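PDB 2GH9: maltose/maltodextrin-binding protein from Thermus thermophilus, which binds maltotriose, and probably serves as the periplasmic receptor that presents such maltodextrins to a membrane transporter. Local coordinates for residues T4-F9 with A40-K45; G11-W16 with V297-A302; V59-H64 with G267-V272; L76-K81 with R104-P109; A110-V115 with I306-S311. One frame throughout, in Å; residues are numbered along the deposited sequence.

Contact 1 of 5, residues T4-F9 with A40-K45; sequences TVWTHF and AEIKQK. With GLC (alpha-D-glucopyranose), chain B.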
# COMPACT_ATOMS: atom_id res chain seq x y z
N THR A 4 0.01 23.22 -7.96
CA THR A 4 -0.76 22.05 -8.36
C THR A 4 -0.35 20.82 -7.56
O THR A 4 0.82 20.65 -7.20
CB THR A 4 -0.67 21.77 -9.87
OG1 THR A 4 0.65 21.34 -10.21
CG2 THR A 4 -1.01 23.05 -10.67
N VAL A 5 -1.35 20.00 -7.24
CA VAL A 5 -1.20 18.76 -6.48
C VAL A 5 -1.66 17.61 -7.35
O VAL A 5 -2.78 17.62 -7.81
CB VAL A 5 -2.06 18.78 -5.19
CG1 VAL A 5 -1.88 17.47 -4.36
CG2 VAL A 5 -1.72 19.98 -4.36
N TRP A 6 -0.79 16.63 -7.57
CA TRP A 6 -1.21 15.33 -8.12
C TRP A 6 -1.63 14.42 -6.99
O TRP A 6 -0.91 14.32 -5.98
CB TRP A 6 -0.09 14.68 -8.90
CG TRP A 6 0.13 15.30 -10.24
CD1 TRP A 6 -0.66 16.22 -10.86
CD2 TRP A 6 1.19 15.01 -11.13
NE1 TRP A 6 -0.13 16.55 -12.07
CE2 TRP A 6 1.00 15.80 -12.28
CE3 TRP A 6 2.31 14.16 -11.07
CZ2 TRP A 6 1.87 15.77 -13.37
CZ3 TRP A 6 3.18 14.13 -12.15
CH2 TRP A 6 2.95 14.94 -13.29
N THR A 7 -2.78 13.76 -7.14
CA THR A 7 -3.25 12.79 -6.15
C THR A 7 -3.90 11.56 -6.77
O THR A 7 -4.54 11.66 -7.82
CB THR A 7 -4.26 13.44 -5.16
OG1 THR A 7 -4.55 12.53 -4.10
CG2 THR A 7 -5.55 13.84 -5.86
N HIS A 8 -3.76 10.42 -6.10
CA HIS A 8 -4.44 9.17 -6.48
C HIS A 8 -5.68 8.91 -5.61
O HIS A 8 -6.33 7.85 -5.70
CB HIS A 8 -3.50 7.97 -6.40
CG HIS A 8 -2.77 7.81 -5.09
ND1 HIS A 8 -3.26 7.04 -4.06
CD2 HIS A 8 -1.56 8.25 -4.69
CE1 HIS A 8 -2.40 7.06 -3.05
NE2 HIS A 8 -1.35 7.76 -3.42
N PHE A 9 -6.02 9.90 -4.79
CA PHE A 9 -7.15 9.77 -3.91
C PHE A 9 -8.46 9.88 -4.70
O PHE A 9 -8.56 10.59 -5.71
CB PHE A 9 -7.15 10.87 -2.83
CG PHE A 9 -5.98 10.83 -1.88
CD1 PHE A 9 -5.11 9.74 -1.83
CD2 PHE A 9 -5.76 11.89 -1.03
CE1 PHE A 9 -4.05 9.73 -0.96
CE2 PHE A 9 -4.71 11.88 -0.15
CZ PHE A 9 -3.86 10.80 -0.10
N ALA A 40 -1.01 4.10 -10.52
CA ALA A 40 0.00 3.33 -11.27
C ALA A 40 0.72 4.13 -12.37
O ALA A 40 1.65 3.63 -13.02
CB ALA A 40 -0.64 2.06 -11.86
N GLU A 41 0.25 5.36 -12.60
CA GLU A 41 0.84 6.28 -13.57
C GLU A 41 1.66 7.44 -12.96
O GLU A 41 2.47 8.09 -13.66
CB GLU A 41 -0.30 6.85 -14.43
CG GLU A 41 -0.93 5.80 -15.32
CD GLU A 41 -1.89 6.37 -16.32
OE1 GLU A 41 -1.90 7.58 -16.58
OE2 GLU A 41 -2.67 5.58 -16.87
N ILE A 42 1.49 7.69 -11.66
CA ILE A 42 2.09 8.89 -11.04
C ILE A 42 3.61 8.90 -11.03
O ILE A 42 4.20 9.93 -11.39
CB ILE A 42 1.61 9.12 -9.57
CG1 ILE A 42 0.13 9.45 -9.51
CG2 ILE A 42 2.38 10.27 -8.91
CD1 ILE A 42 -0.42 9.51 -8.06
N LYS A 43 4.24 7.82 -10.58
CA LYS A 43 5.70 7.79 -10.43
C LYS A 43 6.43 8.15 -11.75
O LYS A 43 7.32 9.00 -11.76
CB LYS A 43 6.19 6.44 -9.88
CG LYS A 43 7.73 6.38 -9.66
CD LYS A 43 8.23 5.23 -8.77
CE LYS A 43 7.85 3.83 -9.25
NZ LYS A 43 8.20 3.53 -10.66
N GLN A 44 6.01 7.52 -12.85
CA GLN A 44 6.62 7.78 -14.14
C GLN A 44 6.37 9.22 -14.57
O GLN A 44 7.27 9.90 -15.04
CB GLN A 44 6.09 6.80 -15.20
CG GLN A 44 6.70 7.02 -16.60
CD GLN A 44 6.21 6.04 -17.63
OE1 GLN A 44 5.01 5.85 -17.80
NE2 GLN A 44 7.14 5.43 -18.35
N LYS A 45 5.15 9.70 -14.39
CA LYS A 45 4.80 11.06 -14.77
C LYS A 45 5.67 12.07 -14.05
O LYS A 45 6.12 13.06 -14.65
CB LYS A 45 3.33 11.34 -14.48
CG LYS A 45 2.39 10.96 -15.61
CD LYS A 45 0.92 10.96 -15.15
CE LYS A 45 0.37 12.36 -15.05
NZ LYS A 45 0.31 13.03 -16.39
C1 GLC B . -5.76 3.82 -5.02
C2 GLC B . -5.34 4.03 -3.57
C3 GLC B . -3.95 3.47 -3.36
C4 GLC B . -3.94 1.98 -3.74
C5 GLC B . -4.38 1.77 -5.19
C6 GLC B . -4.54 0.28 -5.53
O1 GLC B . -4.96 4.65 -5.85
O2 GLC B . -5.40 5.43 -3.22
O3 GLC B . -3.50 3.65 -2.00
O4 GLC B . -2.60 1.50 -3.69
O5 GLC B . -5.62 2.44 -5.41
O6 GLC B . -5.01 0.08 -6.88

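Contact 2 of 5, residues G11-W16 with V297-A302; sequences GPELEW and VAFNQA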
# COMPACT_ATOMS: atom_id res chain seq x y z
N GLY A 11 -13.04 9.56 -3.77
CA GLY A 11 -14.07 9.48 -2.77
C GLY A 11 -13.89 10.47 -1.64
O GLY A 11 -13.46 11.61 -1.87
N PRO A 12 -14.26 10.05 -0.41
CA PRO A 12 -14.05 10.85 0.79
C PRO A 12 -12.62 11.37 0.99
O PRO A 12 -12.43 12.51 1.47
CB PRO A 12 -14.45 9.90 1.91
CG PRO A 12 -15.49 9.04 1.28
CD PRO A 12 -14.95 8.78 -0.10
N GLU A 13 -11.60 10.57 0.63
CA GLU A 13 -10.22 11.03 0.79
C GLU A 13 -9.92 12.22 -0.10
O GLU A 13 -9.27 13.18 0.35
CB GLU A 13 -9.21 9.93 0.48
CG GLU A 13 -9.12 8.84 1.54
CD GLU A 13 -8.02 7.83 1.23
OE1 GLU A 13 -7.55 7.80 0.08
OE2 GLU A 13 -7.61 7.07 2.14
N LEU A 14 -10.37 12.13 -1.34
CA LEU A 14 -10.25 13.21 -2.31
C LEU A 14 -11.00 14.45 -1.84
O LEU A 14 -10.51 15.57 -2.00
CB LEU A 14 -10.78 12.79 -3.69
CG LEU A 14 -10.70 13.82 -4.81
CD1 LEU A 14 -9.24 14.25 -5.08
CD2 LEU A 14 -11.39 13.30 -6.09
N GLU A 15 -12.19 14.25 -1.28
CA GLU A 15 -12.99 15.38 -0.80
C GLU A 15 -12.27 16.13 0.34
O GLU A 15 -12.25 17.36 0.35
CB GLU A 15 -14.41 14.96 -0.42
CG GLU A 15 -15.45 16.03 -0.78
CD GLU A 15 -15.61 16.27 -2.29
OE1 GLU A 15 -15.99 15.33 -3.02
OE2 GLU A 15 -15.36 17.41 -2.77
N TRP A 16 -11.66 15.40 1.26
CA TRP A 16 -10.78 16.01 2.28
C TRP A 16 -9.66 16.86 1.66
O TRP A 16 -9.44 18.01 2.07
CB TRP A 16 -10.18 14.91 3.18
CG TRP A 16 -9.07 15.32 4.13
CD1 TRP A 16 -9.20 15.70 5.42
CD2 TRP A 16 -7.66 15.34 3.86
NE1 TRP A 16 -7.98 15.94 5.98
CE2 TRP A 16 -7.01 15.74 5.05
CE3 TRP A 16 -6.88 15.04 2.74
CZ2 TRP A 16 -5.63 15.87 5.13
CZ3 TRP A 16 -5.51 15.16 2.83
CH2 TRP A 16 -4.90 15.57 4.02
N VAL A 297 -6.04 13.04 11.61
CA VAL A 297 -7.21 12.43 12.23
C VAL A 297 -8.41 12.55 11.30
O VAL A 297 -9.10 11.57 11.07
CB VAL A 297 -7.56 13.01 13.66
CG1 VAL A 297 -8.95 12.56 14.10
CG2 VAL A 297 -6.56 12.58 14.70
N ALA A 298 -8.62 13.75 10.75
CA ALA A 298 -9.70 13.99 9.80
C ALA A 298 -9.62 13.04 8.61
O ALA A 298 -10.61 12.42 8.22
CB ALA A 298 -9.66 15.43 9.33
N PHE A 299 -8.43 12.90 8.05
CA PHE A 299 -8.25 12.00 6.92
C PHE A 299 -8.62 10.56 7.31
O PHE A 299 -9.27 9.89 6.55
CB PHE A 299 -6.81 12.09 6.40
CG PHE A 299 -6.58 11.42 5.06
CD1 PHE A 299 -7.11 11.98 3.90
CD2 PHE A 299 -5.82 10.27 4.96
CE1 PHE A 299 -6.88 11.40 2.67
CE2 PHE A 299 -5.57 9.68 3.69
CZ PHE A 299 -6.08 10.24 2.56
N ASN A 300 -8.23 10.10 8.49
CA ASN A 300 -8.58 8.75 8.94
C ASN A 300 -10.08 8.59 9.05
O ASN A 300 -10.64 7.57 8.66
CB ASN A 300 -7.91 8.42 10.27
CG ASN A 300 -8.38 7.07 10.86
OD1 ASN A 300 -9.31 7.04 11.64
ND2 ASN A 300 -7.77 5.97 10.44
N GLN A 301 -10.73 9.63 9.57
CA GLN A 301 -12.16 9.57 9.80
C GLN A 301 -12.92 9.55 8.49
O GLN A 301 -13.87 8.79 8.35
CB GLN A 301 -12.60 10.69 10.73
CG GLN A 301 -12.00 10.53 12.14
CD GLN A 301 -12.37 9.20 12.78
OE1 GLN A 301 -11.53 8.28 12.88
NE2 GLN A 301 -13.62 9.08 13.22
N ALA A 302 -12.43 10.31 7.51
CA ALA A 302 -13.02 10.33 6.16
C ALA A 302 -12.84 9.01 5.42
O ALA A 302 -13.75 8.55 4.69
CB ALA A 302 -12.38 11.43 5.35
O HOH W 1 -7.75 7.62 4.81

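Contact 3 of 5, residues V59-H64 with G267-V272; sequences VVTVPH and GVQGVV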
# COMPACT_ATOMS: atom_id res chain seq x y z
N VAL A 59 3.01 15.97 -4.54
CA VAL A 59 2.21 14.75 -4.69
C VAL A 59 1.71 14.41 -3.31
O VAL A 59 2.51 14.29 -2.38
CB VAL A 59 3.00 13.54 -5.26
CG1 VAL A 59 2.02 12.37 -5.57
CG2 VAL A 59 3.75 13.91 -6.51
N VAL A 60 0.39 14.37 -3.18
CA VAL A 60 -0.31 13.95 -1.97
C VAL A 60 -1.14 12.70 -2.31
O VAL A 60 -2.23 12.82 -2.88
CB VAL A 60 -1.24 15.05 -1.49
CG1 VAL A 60 -1.97 14.61 -0.23
CG2 VAL A 60 -0.47 16.37 -1.25
N THR A 61 -0.68 11.48 -2.01
CA THR A 61 0.60 11.13 -1.41
C THR A 61 1.29 10.08 -2.29
O THR A 61 0.68 9.51 -3.21
CB THR A 61 0.38 10.49 -0.02
OG1 THR A 61 -0.71 9.54 -0.09
CG2 THR A 61 0.09 11.59 1.04
N VAL A 62 2.56 9.83 -2.01
CA VAL A 62 3.27 8.71 -2.63
C VAL A 62 3.57 7.64 -1.58
O VAL A 62 3.80 7.96 -0.42
CB VAL A 62 4.64 9.15 -3.28
CG1 VAL A 62 4.41 10.20 -4.39
CG2 VAL A 62 5.68 9.64 -2.18
N PRO A 63 3.62 6.36 -2.01
CA PRO A 63 4.06 5.30 -1.12
C PRO A 63 5.57 5.36 -1.00
O PRO A 63 6.26 5.75 -1.95
CB PRO A 63 3.63 4.01 -1.85
CG PRO A 63 3.70 4.40 -3.28
CD PRO A 63 3.31 5.85 -3.35
N HIS A 64 6.08 5.00 0.16
CA HIS A 64 7.51 5.11 0.43
C HIS A 64 8.44 4.25 -0.40
O HIS A 64 9.63 4.54 -0.48
CB HIS A 64 7.78 4.89 1.90
CG HIS A 64 7.80 3.46 2.33
ND1 HIS A 64 6.70 2.83 2.88
CD2 HIS A 64 8.81 2.54 2.35
CE1 HIS A 64 7.04 1.59 3.22
NE2 HIS A 64 8.31 1.39 2.90
N GLY A 267 3.13 -0.00 4.36
CA GLY A 267 3.38 1.07 3.43
C GLY A 267 3.20 2.35 4.18
O GLY A 267 2.31 2.46 5.00
N VAL A 268 4.05 3.33 3.89
CA VAL A 268 3.88 4.67 4.42
C VAL A 268 3.61 5.60 3.25
O VAL A 268 4.39 5.64 2.28
CB VAL A 268 5.11 5.14 5.22
CG1 VAL A 268 4.86 6.50 5.78
CG2 VAL A 268 5.44 4.15 6.32
N GLN A 269 2.50 6.32 3.35
CA GLN A 269 2.17 7.35 2.39
C GLN A 269 2.68 8.70 2.92
O GLN A 269 2.44 9.03 4.08
CB GLN A 269 0.67 7.42 2.16
CG GLN A 269 0.07 6.16 1.53
CD GLN A 269 0.17 6.12 0.01
OE1 GLN A 269 0.23 7.15 -0.66
NE2 GLN A 269 0.18 4.91 -0.53
N GLY A 270 3.34 9.46 2.07
CA GLY A 270 3.85 10.78 2.46
C GLY A 270 3.72 11.81 1.38
O GLY A 270 3.58 11.49 0.17
N VAL A 271 3.76 13.07 1.81
CA VAL A 271 3.72 14.18 0.88
C VAL A 271 5.15 14.49 0.42
O VAL A 271 6.08 14.59 1.24
CB VAL A 271 3.08 15.45 1.50
CG1 VAL A 271 3.05 16.57 0.47
CG2 VAL A 271 1.64 15.16 2.08
N VAL A 272 5.32 14.64 -0.89
CA VAL A 272 6.62 15.02 -1.46
C VAL A 272 6.47 16.31 -2.25
O VAL A 272 5.44 16.57 -2.87
CB VAL A 272 7.27 13.91 -2.34
CG1 VAL A 272 7.62 12.68 -1.47
CG2 VAL A 272 6.35 13.55 -3.51

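Contact 4 of 5, residues L76-K81 with R104-P109; sequences LEPVGK and RLMGLP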
# COMPACT_ATOMS: atom_id res chain seq x y z
N LEU A 76 12.87 14.96 -5.94
CA LEU A 76 12.28 15.20 -4.61
C LEU A 76 13.01 16.34 -3.90
O LEU A 76 14.23 16.36 -3.84
CB LEU A 76 12.35 13.96 -3.71
CG LEU A 76 11.60 12.68 -4.13
CD1 LEU A 76 11.66 11.63 -3.02
CD2 LEU A 76 10.19 12.96 -4.57
N GLU A 77 12.24 17.28 -3.36
CA GLU A 77 12.79 18.32 -2.50
C GLU A 77 13.04 17.75 -1.09
O GLU A 77 12.12 17.23 -0.43
CB GLU A 77 11.85 19.55 -2.47
CG GLU A 77 12.25 20.71 -1.52
CD GLU A 77 13.52 21.47 -1.93
OE1 GLU A 77 14.09 21.22 -3.01
OE2 GLU A 77 13.95 22.35 -1.15
N PRO A 78 14.31 17.81 -0.62
CA PRO A 78 14.58 17.54 0.80
C PRO A 78 13.76 18.48 1.69
O PRO A 78 13.76 19.69 1.46
CB PRO A 78 16.08 17.83 0.93
CG PRO A 78 16.61 17.62 -0.43
CD PRO A 78 15.55 18.14 -1.35
N VAL A 79 13.09 17.94 2.71
CA VAL A 79 12.14 18.71 3.49
C VAL A 79 12.55 18.96 4.95
O VAL A 79 11.86 19.70 5.68
CB VAL A 79 10.70 18.09 3.42
CG1 VAL A 79 10.22 18.05 1.99
CG2 VAL A 79 10.65 16.68 4.04
N GLY A 80 13.66 18.37 5.38
CA GLY A 80 14.11 18.45 6.76
C GLY A 80 14.34 19.87 7.23
O GLY A 80 14.01 20.22 8.36
N LYS A 81 14.89 20.70 6.35
CA LYS A 81 15.17 22.10 6.68
C LYS A 81 13.90 22.93 6.96
O LYS A 81 14.00 23.99 7.60
CB LYS A 81 16.01 22.77 5.57
CG LYS A 81 15.26 23.04 4.26
CD LYS A 81 16.16 23.66 3.18
CE LYS A 81 15.88 23.03 1.82
NZ LYS A 81 16.62 23.71 0.71
N ARG A 104 18.79 11.70 4.35
CA ARG A 104 17.92 12.86 4.38
C ARG A 104 16.45 12.49 4.32
O ARG A 104 16.07 11.49 3.70
CB ARG A 104 18.23 13.76 3.19
CG ARG A 104 19.68 14.22 3.15
CD ARG A 104 19.82 15.34 2.19
NE ARG A 104 21.21 15.50 1.79
CZ ARG A 104 21.65 16.51 1.03
NH1 ARG A 104 20.80 17.45 0.60
NH2 ARG A 104 22.94 16.57 0.71
N LEU A 105 15.64 13.31 4.98
CA LEU A 105 14.19 13.18 4.91
C LEU A 105 13.70 13.76 3.57
O LEU A 105 13.91 14.93 3.28
CB LEU A 105 13.55 13.90 6.08
CG LEU A 105 12.07 13.58 6.32
CD1 LEU A 105 11.87 12.15 6.79
CD2 LEU A 105 11.50 14.58 7.32
N MET A 106 13.05 12.91 2.76
CA MET A 106 12.68 13.24 1.39
C MET A 106 11.16 13.47 1.16
O MET A 106 10.70 13.64 0.04
CB MET A 106 13.22 12.16 0.46
CG MET A 106 14.77 11.96 0.55
SD MET A 106 15.70 13.53 0.34
CE MET A 106 15.26 13.97 -1.34
N GLY A 107 10.41 13.50 2.25
CA GLY A 107 8.98 13.81 2.19
C GLY A 107 8.44 13.84 3.60
O GLY A 107 9.16 13.55 4.55
N LEU A 108 7.19 14.25 3.73
CA LEU A 108 6.54 14.32 5.05
C LEU A 108 5.68 13.08 5.22
O LEU A 108 4.69 12.96 4.51
CB LEU A 108 5.66 15.55 5.16
CG LEU A 108 6.32 16.90 4.87
CD1 LEU A 108 5.30 18.01 5.06
CD2 LEU A 108 7.52 17.10 5.76
N PRO A 109 6.08 12.16 6.14
CA PRO A 109 5.32 10.94 6.37
C PRO A 109 3.97 11.26 6.98
O PRO A 109 3.88 12.06 7.94
CB PRO A 109 6.19 10.15 7.36
CG PRO A 109 7.51 10.80 7.36
CD PRO A 109 7.26 12.23 7.02
O HOH W 2 9.87 16.10 -0.84
O HOH W 3 15.64 16.75 4.17

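Contact 5 of 5, residues A110-V115 with I306-S311; sequences AFAESV and IPVSKS. With GLC (alpha-D-glucopyranose), chain C.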
# COMPACT_ATOMS: atom_id res chain seq x y z
N ALA A 110 2.91 10.66 6.45
CA ALA A 110 1.56 11.02 6.84
C ALA A 110 0.75 9.84 7.36
O ALA A 110 0.22 9.90 8.47
CB ALA A 110 0.84 11.73 5.67
N PHE A 111 0.65 8.79 6.55
CA PHE A 111 -0.26 7.68 6.85
C PHE A 111 0.42 6.34 6.68
O PHE A 111 1.31 6.17 5.84
CB PHE A 111 -1.49 7.74 5.94
CG PHE A 111 -2.09 9.12 5.83
CD1 PHE A 111 -2.73 9.69 6.91
CD2 PHE A 111 -2.00 9.83 4.64
CE1 PHE A 111 -3.27 10.98 6.81
CE2 PHE A 111 -2.55 11.10 4.54
CZ PHE A 111 -3.18 11.67 5.63
N ALA A 112 0.02 5.39 7.51
CA ALA A 112 0.49 4.02 7.41
C ALA A 112 -0.68 3.15 6.97
O ALA A 112 -1.84 3.45 7.26
CB ALA A 112 1.06 3.55 8.74
N GLU A 113 -0.36 2.07 6.26
CA GLU A 113 -1.38 1.22 5.69
C GLU A 113 -0.82 -0.17 5.45
O GLU A 113 0.37 -0.36 5.32
CB GLU A 113 -1.83 1.79 4.36
CG GLU A 113 -0.68 1.92 3.34
CD GLU A 113 -1.05 2.74 2.14
OE1 GLU A 113 -2.08 3.42 2.21
OE2 GLU A 113 -0.33 2.69 1.10
N SER A 114 -1.73 -1.13 5.35
CA SER A 114 -1.38 -2.47 4.91
C SER A 114 -2.66 -3.11 4.43
O SER A 114 -3.75 -2.66 4.76
CB SER A 114 -0.78 -3.29 6.07
OG SER A 114 -1.79 -3.84 6.90
N VAL A 115 -2.54 -4.18 3.65
CA VAL A 115 -3.70 -5.02 3.41
C VAL A 115 -4.05 -5.83 4.66
O VAL A 115 -3.24 -6.02 5.58
CB VAL A 115 -3.54 -5.98 2.16
CG1 VAL A 115 -3.38 -5.14 0.89
CG2 VAL A 115 -2.38 -6.99 2.35
N ILE A 306 -3.91 5.07 8.54
CA ILE A 306 -3.58 5.28 9.96
C ILE A 306 -2.54 6.39 10.09
O ILE A 306 -1.51 6.33 9.44
CB ILE A 306 -3.05 3.97 10.59
CG1 ILE A 306 -4.02 2.80 10.31
CG2 ILE A 306 -2.80 4.13 12.13
CD1 ILE A 306 -5.51 3.12 10.55
N PRO A 307 -2.81 7.42 10.92
CA PRO A 307 -1.77 8.45 11.15
C PRO A 307 -0.41 7.89 11.58
O PRO A 307 -0.35 6.92 12.33
CB PRO A 307 -2.36 9.31 12.27
CG PRO A 307 -3.84 9.19 12.05
CD PRO A 307 -4.05 7.75 11.63
N VAL A 308 0.67 8.48 11.07
CA VAL A 308 2.01 8.13 11.55
C VAL A 308 2.45 9.07 12.72
O VAL A 308 3.56 8.94 13.24
CB VAL A 308 3.05 8.13 10.42
CG1 VAL A 308 2.68 7.05 9.37
CG2 VAL A 308 3.15 9.49 9.80
N SER A 309 1.57 10.00 13.09
CA SER A 309 1.78 10.82 14.29
C SER A 309 1.47 9.98 15.53
O SER A 309 0.34 9.55 15.73
CB SER A 309 0.88 12.06 14.25
OG SER A 309 0.79 12.72 15.50
N LYS A 310 2.48 9.74 16.37
CA LYS A 310 2.25 9.08 17.67
C LYS A 310 1.07 9.69 18.41
O LYS A 310 0.15 8.99 18.84
CB LYS A 310 3.48 9.21 18.57
CG LYS A 310 4.69 8.41 18.14
CD LYS A 310 5.78 8.57 19.19
CE LYS A 310 7.19 8.42 18.63
NZ LYS A 310 8.25 8.90 19.59
N SER A 311 1.12 11.01 18.56
CA SER A 311 0.06 11.82 19.18
C SER A 311 -1.34 11.52 18.60
O SER A 311 -2.28 11.16 19.34
CB SER A 311 0.42 13.30 19.01
OG SER A 311 -0.64 14.19 19.29
C1 GLC C . -2.36 0.44 -2.76
C2 GLC C . -1.18 0.81 -1.89
C3 GLC C . 0.10 0.86 -2.76
C4 GLC C . 0.31 -0.40 -3.57
C5 GLC C . -0.96 -0.76 -4.34
C6 GLC C . -0.82 -2.11 -5.04
O2 GLC C . -1.39 2.11 -1.31
O3 GLC C . 1.23 1.12 -1.95
O4 GLC C . 1.41 -0.22 -4.49
O5 GLC C . -2.10 -0.79 -3.45
O6 GLC C . -1.64 -2.21 -6.20

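Contact 1 of 5, residues T4-F9 with A40-K45
In the sugar pocket of this solute-binding protein, H8 stands between I42 of helix 39-49 and the glucose of chain B. The tip of I42 meets the imidazole near its plane, CD1 lying 3.8 Å from H8 CD2, and the two side chains cross at about a right angle. Elsewhere on the rim H8 ND1 is 2.8 Å from glucose O2, a hydrogen bond in the ring plane in which either atom could be the donor. Glucose O1 has two weak, long approaches, to H8 ND1 and to H8 O (3.5 Å), which its one hydroxyl proton would have to share or choose between. Further up strand 3-7, W6 rests on K45: CZ3 touches K45 CB at 3.6 Å, and a bend at K45 chi3 (77°) brings CE over the six-membered ring, 4.2 Å from its centroid, a CH-pi contact. At the end of the strand T7 OG1 accepts from F9 N at 3.1 Å, an ST turn, and also bonds to V60 O. An alanine at H8 would probably leave glucose O2 without its nitrogen partner and I42 CD1 without the ring edge it meets. H8 NE2 has weak bonds to T61 O and Q269 OE1. Packed against I42 CD1 at its edge and weakly bonded through NE2, the imidazole probably turns little and keeps ND1 directed at glucose O2.

Contact 2 of 5, residues G11-W16 with V297-A302
One face of the W16 indole takes the edge of F299, while A298 CB sits at the indole edge, 3.8 Å from NE1. The aromatic pair is T-shaped, with centroids 4.6 Å apart and planes at 59°; F299 CD1 comes within 3.3 Å of W16 CE3, offset toward the rim. F299 CB covers the five-membered ring of the same indole in a CH-pi contact, 4.1 Å from the centroid. W16 CG is anti to its backbone N. E13 crosses F299 obliquely, its CD 3.4 Å from F299 CZ and its carboxylate turned 23° from the ring plane. E13 OE2 accepts from a water at 2.7 Å that also donates to F299 O, and it forms a salt bridge with R305, which in turn binds the sugar. P12 CB touches A302 O at 3.2 Å where the backbones come nearest. F299 also stacks on F111 and meets the ring of F9. The two segments pack as a nearly antiparallel helix pair (151°), joining the first helix of the chain, beside the sugar site, to a helix from much later in the sequence, a pairing consistent with the periplasmic binding protein fold, whose chain passes between two lobes more than once.

Contact 3 of 5, residues V59-H64 with G267-V272
V59-H64 and G267-V272 run antiparallel, with V59-V272 and V62-G270 as hydrogen-bonded pairs and a one-residue shift of register between them, a beta bulge with a cis peptide before T61. Strand 265-273 is the late antiparallel strand inserted beside the parallel strands of a lobe, as in type II periplasmic binding proteins. V59, V62 and V272 share one face: V272 CG1 meets V62 CG2 at 3.7 Å, and V272 CG2 lies 3.8 Å from V59 CB. P63 and Q269, both lining the sugar pocket, occupy the opposite face. Q269 bends at chi2 (-84°), which turns CD back toward the neighbouring strand, and T61 OG1 donates to Q269 OE1 at 2.6 Å, tilted 21° from the carbonyl plane. Q269 NE2 lies 3.8 Å from P63 CB. At the far end V268 N donates to H64 ND1 at 2.9 Å, only 7° out of the ring plane, while H64 NE2 is bonded to M335 O.

Contact 4 of 5, residues L76-K81 with R104-P109
M106 buries the most surface here, its thioether folded back on the loop L76-K81. CG lies beside the backbone N, and bends at chi2 and at chi3 (-63°) curl the chain until CE sits 3.6 Å from L76 O and 3.8 Å from L76 CB. P78 runs alongside it, pointing the same way, with its CG 4.0 Å from M106 CE. Beside it a water donates to E77 O at 2.6 Å and also to M106 O. Strand 104-113, which pairs as a hairpin with strand 100-101 before joining strand 265-273 in the main sheet of the lobe, is thus crossed near its start by the loop between helices 67-72 and 85-90, the two directions 94° apart. V79 fastens that crossing. Its N donates to L105 O at 3.2 Å along a nearly straight line (170°), and a second water, accepting from G80 N, donates to the same oxygen. V79 CG2 lies 3.5 Å from G107 O and 3.6 Å from L108 CD2, with L105 CD2 a little farther off. E77, pointing away from the strand, forms a salt bridge with K280 through OE1 and a hydrogen bond with Y82 through OE2, with K81 NZ 3.5 Å from E77 OE2.

Contact 5 of 5, residues A110-V115 with I306-S311
A112 and I306 grip each other by two backbone hydrogen bonds in the carbonyl planes, A112 N to I306 O at 2.6 Å and I306 N to A112 O at 2.9 Å. I306 O also receives the CA-H of F111. One step on, V308 N donates to A110 O at 3.0 Å from above the carbonyl plane (42° out of it), and V308 sets its two methyls against the strand: CG2 lies 3.2 Å from A110 O, and CG1 3.9 Å from A112 CB. A110 and F111 both face Q269, a classic beta bulge in strand 104-113. Behind V308, S309 N-caps helix 310-315 and bonds to D90. In the other direction the strand delivers E113 to the sugar: with chi1 of 59° CG sits between the backbone N and the carbonyl carbon, the chain beyond is extended, and OE2 accepts from O2 of the chain C glucose at 2.7 Å. R305 forms a salt bridge with E113 OE1, and Q269 NE2 bonds to OE2. An alanine at E113 would probably leave glucose O2 without this acceptor and R305 and Q269 without their shared carboxylate. With an arginine, an amide and a sugar hydroxyl as partners, the carboxylate is likely to stay ionised, a fixed acceptor at a strand end leading toward the second sheet.

In the fold
From the N terminus, contact 1 closes a short loop, bringing helix 39-49 onto strand 3-7. Contact 2 opens inside that loop and so crosses contact 1; its partner lies some 280 residues later, and contacts 3 and 4 nest within its span. Contact 3 ties strand 58-63 to the late strand 265-273, and contact 4, a short closure at the start of strand 104-113, nests inside it. Contact 5 uses the other end of strand 104-113 and closes last, crossing contacts 2 and 3. Contacts 1, 3, 4 and 5 reach one mixed sheet; contact 2 touches contacts 1 and 5, F299 meeting both F9 and F111, and residues of contacts 1, 3 and 5 line the sugar pocket.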